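Local coordinates for protein putative arylalkylamine N-Acetyltransferase 7 (Aedes aegypti, PDB 4FD7) that is a putative arylalkylamine N-acetyltransferase of the GNAT family, probably transferring an acetyl group from acetyl-CoA to an amine, at residues W30-F41 and L82-E93. Residues are numbered along the deposited sequence; the frame is centred on the assembly and turned at random.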
loop_
_atom_site.group_PDB
_atom_site.type_symbol
_atom_site.label_atom_id
_atom_site.label_comp_id
_atom_site.label_asym_id
_atom_site.label_seq_id
_atom_site.Cartn_x
_atom_site.Cartn_y
_atom_site.Cartn_z
ATOM N N TRP A 30 -22.779 0.907 5.511
ATOM C CA TRP A 30 -21.892 1.951 5.026
ATOM C C TRP A 30 -20.520 1.794 5.638
ATOM O O TRP A 30 -20.391 1.393 6.792
ATOM C CB TRP A 30 -22.445 3.330 5.384
ATOM C CG TRP A 30 -23.508 3.803 4.485
ATOM C CD1 TRP A 30 -24.855 3.688 4.676
ATOM C CD2 TRP A 30 -23.333 4.503 3.253
ATOM N NE1 TRP A 30 -25.530 4.264 3.628
ATOM C CE2 TRP A 30 -24.615 4.770 2.733
ATOM C CE3 TRP A 30 -22.213 4.925 2.526
ATOM C CZ2 TRP A 30 -24.815 5.434 1.524
ATOM C CZ3 TRP A 30 -22.410 5.581 1.321
ATOM C CH2 TRP A 30 -23.697 5.832 0.833
ATOM N N TYR A 31 -19.495 2.112 4.848
ATOM C CA TYR A 31 -18.131 2.151 5.324
ATOM C C TYR A 31 -17.554 3.513 4.959
ATOM O O TYR A 31 -18.095 4.210 4.104
ATOM C CB TYR A 31 -17.280 1.090 4.616
ATOM C CG TYR A 31 -17.667 -0.352 4.882
ATOM C CD1 TYR A 31 -16.988 -1.109 5.831
ATOM C CD2 TYR A 31 -18.687 -0.959 4.165
ATOM C CE1 TYR A 31 -17.330 -2.441 6.071
ATOM C CE2 TYR A 31 -19.035 -2.275 4.393
ATOM C CZ TYR A 31 -18.355 -3.013 5.345
ATOM O OH TYR A 31 -18.701 -4.335 5.573
ATOM N N ARG A 32 -16.442 3.878 5.581
ATOM C CA ARG A 32 -15.733 5.082 5.178
ATOM C C ARG A 32 -14.235 4.801 5.104
ATOM O O ARG A 32 -13.732 3.881 5.767
ATOM C CB ARG A 32 -15.994 6.226 6.155
ATOM C CG ARG A 32 -15.510 5.946 7.576
ATOM C CD ARG A 32 -15.876 7.078 8.512
ATOM N NE ARG A 32 -15.330 6.877 9.851
ATOM C CZ ARG A 32 -15.913 6.145 10.793
ATOM N NH1 ARG A 32 -17.068 5.537 10.549
ATOM N NH2 ARG A 32 -15.337 6.016 11.978
ATOM N N VAL A 33 -13.548 5.601 4.293
ATOM C CA VAL A 33 -12.091 5.623 4.250
ATOM C C VAL A 33 -11.652 7.031 4.664
ATOM O O VAL A 33 -12.147 8.029 4.123
ATOM C CB VAL A 33 -11.543 5.331 2.845
ATOM C CG1 VAL A 33 -10.012 5.130 2.915
ATOM C CG2 VAL A 33 -12.231 4.111 2.229
ATOM N N GLN A 34 -10.748 7.111 5.634
ATOM C CA GLN A 34 -10.366 8.402 6.200
ATOM C C GLN A 34 -8.911 8.430 6.627
ATOM O O GLN A 34 -8.253 7.388 6.669
ATOM C CB GLN A 34 -11.230 8.722 7.425
ATOM C CG GLN A 34 -11.079 7.708 8.571
ATOM C CD GLN A 34 -11.596 8.244 9.897
ATOM O OE1 GLN A 34 -12.776 8.110 10.222
ATOM N NE2 GLN A 34 -10.710 8.836 10.674
ATOM N N ASP A 35 -8.420 9.627 6.947
ATOM C CA ASP A 35 -7.093 9.764 7.554
ATOM C C ASP A 35 -7.012 8.876 8.782
ATOM O O ASP A 35 -7.969 8.788 9.562
ATOM C CB ASP A 35 -6.830 11.199 8.007
ATOM C CG ASP A 35 -6.607 12.152 6.863
ATOM O OD1 ASP A 35 -5.931 11.781 5.874
ATOM O OD2 ASP A 35 -7.103 13.301 6.974
ATOM N N LEU A 36 -5.876 8.210 8.955
ATOM C CA LEU A 36 -5.661 7.360 10.118
ATOM C C LEU A 36 -5.337 8.233 11.326
ATOM O O LEU A 36 -4.315 8.919 11.328
ATOM C CB LEU A 36 -4.492 6.403 9.844
ATOM C CG LEU A 36 -4.072 5.546 11.038
ATOM C CD1 LEU A 36 -5.145 4.508 11.352
ATOM C CD2 LEU A 36 -2.720 4.860 10.780
ATOM N N PRO A 37 -6.216 8.230 12.353
ATOM C CA PRO A 37 -5.975 9.055 13.542
ATOM C C PRO A 37 -4.716 8.619 14.270
ATOM O O PRO A 37 -4.393 7.427 14.292
ATOM C CB PRO A 37 -7.218 8.790 14.416
ATOM C CG PRO A 37 -8.278 8.332 13.454
ATOM C CD PRO A 37 -7.515 7.534 12.421
ATOM N N GLU A 38 -4.006 9.569 14.862
ATOM C CA GLU A 38 -2.763 9.234 15.552
ATOM C C GLU A 38 -2.962 8.161 16.630
ATOM O O GLU A 38 -2.149 7.248 16.759
ATOM C CB GLU A 38 -2.112 10.486 16.137
ATOM C CG GLU A 38 -1.667 11.509 15.077
ATOM C CD GLU A 38 -0.166 11.748 15.094
ATOM O OE1 GLU A 38 0.513 11.139 15.952
ATOM O OE2 GLU A 38 0.341 12.531 14.248
ATOM N N ASP A 39 -4.067 8.238 17.370
ATOM C CA ASP A 39 -4.290 7.295 18.472
ATOM C C ASP A 39 -4.694 5.908 17.985
ATOM O O ASP A 39 -5.004 5.033 18.787
ATOM C CB ASP A 39 -5.339 7.835 19.455
ATOM C CG ASP A 39 -6.711 7.983 18.825
ATOM O OD1 ASP A 39 -6.831 7.803 17.599
ATOM O OD2 ASP A 39 -7.669 8.302 19.561
ATOM N N ARG A 40 -4.704 5.707 16.671
ATOM C CA ARG A 40 -4.904 4.371 16.115
ATOM C C ARG A 40 -3.648 3.850 15.400
ATOM O O ARG A 40 -3.665 2.752 14.806
ATOM C CB ARG A 40 -6.085 4.357 15.151
ATOM C CG ARG A 40 -7.381 4.937 15.712
ATOM C CD ARG A 40 -7.855 4.241 16.993
ATOM N NE ARG A 40 -8.023 2.785 16.869
ATOM C CZ ARG A 40 -9.075 2.159 16.340
ATOM N NH1 ARG A 40 -9.096 0.832 16.305
ATOM N NH2 ARG A 40 -10.104 2.837 15.836
ATOM N N PHE A 41 -2.564 4.619 15.463
ATOM C CA PHE A 41 -1.327 4.205 14.796
ATOM C C PHE A 41 -0.922 2.765 15.161
ATOM O O PHE A 41 -0.731 1.929 14.275
ATOM C CB PHE A 41 -0.171 5.174 15.074
ATOM C CG PHE A 41 -0.204 6.431 14.236
ATOM C CD1 PHE A 41 -1.273 6.701 13.391
ATOM C CD2 PHE A 41 0.851 7.327 14.274
ATOM C CE1 PHE A 41 -1.294 7.856 12.612
ATOM C CE2 PHE A 41 0.846 8.473 13.503
ATOM C CZ PHE A 41 -0.230 8.743 12.670
ATOM N N LEU A 82 4.276 6.728 9.171
ATOM C CA LEU A 82 3.012 7.215 9.748
ATOM C C LEU A 82 2.929 8.714 10.069
ATOM O O LEU A 82 1.886 9.322 9.823
ATOM C CB LEU A 82 2.627 6.396 10.989
ATOM C CG LEU A 82 2.275 4.936 10.711
ATOM C CD1 LEU A 82 2.409 4.115 11.977
ATOM C CD2 LEU A 82 0.869 4.838 10.165
ATOM N N PRO A 83 4.010 9.311 10.616
ATOM C CA PRO A 83 3.929 10.742 10.956
ATOM C C PRO A 83 3.752 11.667 9.766
ATOM O O PRO A 83 3.576 12.870 10.005
ATOM C CB PRO A 83 5.300 11.032 11.586
ATOM C CG PRO A 83 5.769 9.721 12.094
ATOM C CD PRO A 83 5.274 8.719 11.101
ATOM N N ASP A 84 3.830 11.158 8.531
ATOM C CA ASP A 84 3.596 12.010 7.374
ATOM C C ASP A 84 2.106 12.326 7.272
ATOM O O ASP A 84 1.720 13.206 6.517
ATOM C CB ASP A 84 4.092 11.360 6.082
ATOM C CG ASP A 84 5.611 11.161 6.066
ATOM O OD1 ASP A 84 6.302 11.767 6.913
ATOM O OD2 ASP A 84 6.113 10.419 5.192
ATOM N N ARG A 85 1.283 11.600 8.037
ATOM C CA ARG A 85 -0.165 11.850 8.074
ATOM C C ARG A 85 -0.794 11.690 6.692
ATOM O O ARG A 85 -1.590 12.514 6.221
ATOM C CB ARG A 85 -0.475 13.218 8.687
ATOM C CG ARG A 85 -0.221 13.275 10.192
ATOM C CD ARG A 85 -0.919 14.479 10.837
ATOM N NE ARG A 85 -0.686 14.531 12.274
ATOM C CZ ARG A 85 -1.205 15.449 13.083
ATOM N NH1 ARG A 85 -2.012 16.391 12.596
ATOM N NH2 ARG A 85 -0.921 15.421 14.378
ATOM N N MET A 86 -0.420 10.611 6.026
ATOM C CA MET A 86 -0.986 10.349 4.718
ATOM C C MET A 86 -1.637 8.980 4.672
ATOM O O MET A 86 -2.265 8.638 3.673
ATOM C CB MET A 86 0.081 10.483 3.615
ATOM C CG MET A 86 0.593 11.927 3.410
ATOM S SD MET A 86 -0.654 13.066 2.747
ATOM C CE MET A 86 -0.850 12.424 1.088
ATOM N N SER A 87 -1.517 8.201 5.741
ATOM C CA SER A 87 -2.025 6.830 5.695
ATOM C C SER A 87 -3.542 6.740 5.847
ATOM O O SER A 87 -4.157 7.541 6.551
ATOM C CB SER A 87 -1.300 5.920 6.690
ATOM O OG SER A 87 0.079 5.849 6.356
ATOM N N LEU A 88 -4.132 5.753 5.176
ATOM C CA LEU A 88 -5.588 5.676 5.090
ATOM C C LEU A 88 -6.177 4.458 5.805
ATOM O O LEU A 88 -5.576 3.391 5.807
ATOM C CB LEU A 88 -6.005 5.697 3.624
ATOM C CG LEU A 88 -5.705 7.014 2.897
ATOM C CD1 LEU A 88 -6.036 6.901 1.419
ATOM C CD2 LEU A 88 -6.510 8.137 3.544
ATOM N N VAL A 89 -7.358 4.620 6.411
ATOM C CA VAL A 89 -7.963 3.528 7.172
ATOM C C VAL A 89 -9.444 3.414 6.826
ATOM O O VAL A 89 -10.097 4.426 6.546
ATOM C CB VAL A 89 -7.778 3.723 8.705
ATOM C CG1 VAL A 89 -8.482 4.999 9.223
ATOM C CG2 VAL A 89 -8.294 2.510 9.481
ATOM N N CYS A 90 -9.961 2.188 6.826
ATOM C CA CYS A 90 -11.376 1.951 6.539
ATOM C C CYS A 90 -12.101 1.504 7.803
ATOM O O CYS A 90 -11.630 0.617 8.535
ATOM C CB CYS A 90 -11.539 0.879 5.440
ATOM S SG CYS A 90 -13.253 0.457 4.971
ATOM N N PHE A 91 -13.245 2.130 8.061
ATOM C CA PHE A 91 -14.110 1.706 9.172
ATOM C C PHE A 91 -15.497 1.411 8.645
ATOM O O PHE A 91 -15.942 2.024 7.684
ATOM C CB PHE A 91 -14.244 2.803 10.240
ATOM C CG PHE A 91 -12.961 3.145 10.948
ATOM C CD1 PHE A 91 -12.310 2.210 11.744
ATOM C CD2 PHE A 91 -12.418 4.423 10.838
ATOM C CE1 PHE A 91 -11.121 2.547 12.422
ATOM C CE2 PHE A 91 -11.233 4.765 11.500
ATOM C CZ PHE A 91 -10.585 3.829 12.293
ATOM N N ARG A 92 -16.173 0.466 9.286
ATOM C CA ARG A 92 -17.595 0.247 9.074
ATOM C C ARG A 92 -18.361 1.170 10.028
ATOM O O ARG A 92 -18.021 1.258 11.205
ATOM C CB ARG A 92 -17.927 -1.217 9.386
ATOM C CG ARG A 92 -19.360 -1.640 9.073
ATOM C CD ARG A 92 -19.474 -3.131 9.311
ATOM N NE ARG A 92 -18.900 -3.482 10.605
ATOM C CZ ARG A 92 -19.583 -4.041 11.598
ATOM N NH1 ARG A 92 -20.865 -4.339 11.433
ATOM N NH2 ARG A 92 -18.979 -4.312 12.749
ATOM N N GLU A 93 -19.367 1.879 9.515
ATOM C CA GLU A 93 -20.196 2.752 10.346
ATOM C C GLU A 93 -20.806 1.946 11.474
ATOM O O GLU A 93 -21.478 0.949 11.228
ATOM C CB GLU A 93 -21.323 3.391 9.533
ATOM C CG GLU A 93 -20.877 4.184 8.331
ATOM C CD GLU A 93 -20.040 5.385 8.679
ATOM O OE1 GLU A 93 -19.247 5.798 7.805
ATOM O OE2 GLU A 93 -20.182 5.917 9.812
HETATM O O HOH W 1 -19.441 6.074 5.278
HETATM O O HOH W 2 -3.661 10.413 6.929
#
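Arg32 and Gln34 exchange paired backbone hydrogen bonds with Phe91 and Val89, joining strands 28-35 and 88-92 as neighbours in the antiparallel N-terminal part of the GNAT-fold sheet. The register places Tyr31, Val33 and Asp35 in non-hydrogen-bonded pairs with Arg92, Cys90 and Leu88. Glu93 N to Trp30 O and Leu36 N to Ser87 O continue the bonding on either side of the bridged pairs, and the N-to-C directions of segments 30-35 and 88-92 differ by 151°. On the sheet face carrying Arg32, Gln34, Val89 and Phe91, Phe91 CB packs over one face of the Arg32 guanidinium, 3.7 Å above the plane at its centre. The orientation of the guanidinium is held partly by NE, which donates almost straight (171°) to Gln34 OE1 at 2.9 Å within the guanidinium plane, while NH1 forms a salt bridge with Glu93 OE2 at 3.2 Å. The Gln34 amide, held in turn by NE2 to Asp35 O, stands nearly perpendicular to the Phe91 ring and meets its edge. Glu93 OE1 also pairs with Arg17 of the adjoining strand 14-21. On the other face, Arg92 CG packs off-centre against the Tyr31 ring, 4.2 Å from its centroid; the charged end continues to Asp22. Beyond the strands, Leu36 CD2 touches Leu82 CD2 at 3.6 Å, and Leu82 CB covers one face of the Phe41 ring, whose opposite face bears Glu38 CA. Arg85, extended from CG to NE, grips one carboxylate oxygen side-on: NE reaches the anti lone pair of Glu38 OE2 at 3.0 Å, and NH2 meets that oxygen from above the carboxylate plane at 3.2 Å.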